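PDB 3EXA: tRNA dimethylallyltransferase from Bacillus halodurans, which probably transfers a dimethylallyl group from dimethylallyl diphosphate to the adenine at position 37 of tRNAs that read codons beginning with uridine. Local coordinates for residues Thr276-Arg279 with Asn280-Asn283. Numbering follows the deposited sequence.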
loop_
_atom_site.group_PDB
_atom_site.type_symbol
_atom_site.label_atom_id
_atom_site.label_comp_id
_atom_site.label_asym_id
_atom_site.label_seq_id
_atom_site.Cartn_x
_atom_site.Cartn_y
_atom_site.Cartn_z
ATOM N N THR A 276 22.842 14.838 -19.753
ATOM C CA THR A 276 22.447 15.759 -18.706
ATOM C C THR A 276 22.284 15.017 -17.386
ATOM O O THR A 276 22.778 15.457 -16.347
ATOM C CB THR A 276 21.138 16.488 -19.081
ATOM O OG1 THR A 276 21.441 17.529 -20.022
ATOM C CG2 THR A 276 20.473 17.091 -17.851
ATOM N N TRP A 277 21.620 13.874 -17.425
ATOM C CA TRP A 277 21.435 13.109 -16.218
ATOM C C TRP A 277 22.759 12.690 -15.593
ATOM O O TRP A 277 22.950 12.879 -14.400
ATOM C CB TRP A 277 20.602 11.871 -16.495
ATOM C CG TRP A 277 20.319 11.093 -15.266
ATOM C CD1 TRP A 277 20.380 9.744 -15.130
ATOM C CD2 TRP A 277 19.888 11.612 -13.999
ATOM N NE1 TRP A 277 20.017 9.380 -13.855
ATOM C CE2 TRP A 277 19.719 10.508 -13.135
ATOM C CE3 TRP A 277 19.649 12.906 -13.499
ATOM C CZ2 TRP A 277 19.292 10.650 -11.809
ATOM C CZ3 TRP A 277 19.227 13.048 -12.174
ATOM C CH2 TRP A 277 19.063 11.924 -11.344
ATOM N N PHE A 278 23.680 12.129 -16.375
ATOM C CA PHE A 278 24.951 11.703 -15.799
ATOM C C PHE A 278 25.865 12.856 -15.404
ATOM O O PHE A 278 26.610 12.750 -14.430
ATOM C CB PHE A 278 25.672 10.740 -16.746
ATOM C CG PHE A 278 24.999 9.412 -16.852
ATOM C CD1 PHE A 278 24.579 8.929 -18.082
ATOM C CD2 PHE A 278 24.716 8.675 -15.704
ATOM C CE1 PHE A 278 23.868 7.732 -18.170
ATOM C CE2 PHE A 278 24.004 7.474 -15.776
ATOM C CZ PHE A 278 23.578 7.000 -17.013
ATOM N N ARG A 279 25.800 13.950 -16.157
ATOM C CA ARG A 279 26.600 15.132 -15.860
ATOM C C ARG A 279 26.174 15.663 -14.501
ATOM O O ARG A 279 26.945 16.326 -13.803
ATOM C CB ARG A 279 26.379 16.224 -16.913
ATOM C CG ARG A 279 27.253 16.107 -18.143
ATOM C CD ARG A 279 28.714 16.299 -17.765
ATOM N NE ARG A 279 29.611 16.304 -18.920
ATOM C CZ ARG A 279 30.909 16.588 -18.848
ATOM N NH1 ARG A 279 31.460 16.893 -17.678
ATOM N NH2 ARG A 279 31.657 16.571 -19.941
ATOM N N ASN A 280 24.937 15.359 -14.131
ATOM C CA ASN A 280 24.383 15.807 -12.861
ATOM C C ASN A 280 24.737 14.852 -11.729
ATOM O O ASN A 280 24.389 15.100 -10.575
ATOM C CB ASN A 280 22.862 15.926 -12.970
ATOM C CG ASN A 280 22.314 17.086 -12.173
ATOM O OD1 ASN A 280 21.111 17.188 -11.949
ATOM N ND2 ASN A 280 23.198 17.981 -11.750
ATOM N N LYS A 281 25.419 13.755 -12.050
ATOM C CA LYS A 281 25.810 12.796 -11.014
ATOM C C LYS A 281 27.242 13.060 -10.540
ATOM O O LYS A 281 28.176 13.023 -11.331
ATOM C CB LYS A 281 25.695 11.360 -11.539
ATOM C CG LYS A 281 24.278 10.931 -11.882
ATOM C CD LYS A 281 23.862 9.717 -11.079
ATOM C CE LYS A 281 23.872 10.011 -9.585
ATOM N NZ LYS A 281 23.546 8.798 -8.777
ATOM N N ALA A 282 27.410 13.335 -9.252
ATOM C CA ALA A 282 28.738 13.591 -8.705
ATOM C C ALA A 282 29.515 12.276 -8.609
ATOM O O ALA A 282 28.918 11.207 -8.453
ATOM C CB ALA A 282 28.626 14.246 -7.321
ATOM N N ASN A 283 30.841 12.364 -8.702
ATOM C CA ASN A 283 31.709 11.189 -8.642
ATOM C C ASN A 283 31.822 10.481 -10.002
ATOM O O ASN A 283 32.194 9.308 -10.077
ATOM C CB ASN A 283 31.205 10.215 -7.575
ATOM C CG ASN A 283 31.214 10.826 -6.189
ATOM O OD1 ASN A 283 30.575 10.319 -5.266
ATOM N ND2 ASN A 283 31.953 11.919 -6.033
#
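K281 and F278 meet where helix 256-279 ends and the chain turns toward strand 284-288: the backbone N of K281 gives a hydrogen bond to F278 O (2.8 Å), reaching it from above the carbonyl plane, 68° out of it. One residue earlier, the N-H of N280 is shared weakly between T276 O, at 3.1 Å, and W277 O, at 3.2 Å. With CG beside its own backbone N (chi1 -64°), K281 lays the first part of its chain against the last turn; its CG comes 3.4 Å from W277 O and also approaches the F278 ring obliquely, 4.5 Å from CD2. Bends at chi2 and chi3 then lead the amine away to N106 of helix 102-110. W277 has CG anti to its backbone N (chi1 -177°), which turns the indole along the helix toward the loop and puts CE3 4.4 Å from N280 CB. N157 of the second subunit packs on both W277 and N280. F278 is buried, touching V105 and M194 and lying close to G10 of the predicted ATP-binding P-loop, whereas R279 makes a cation-pi contact with W286. The helix, whose 272-279 region probably meets substrate tRNA, thus ends on one short and two weak backbone bonds and methylene contacts with carbonyl oxygens and rings, while the lysine amine, probably charged, bonds weakly to the N106 amide oxygen.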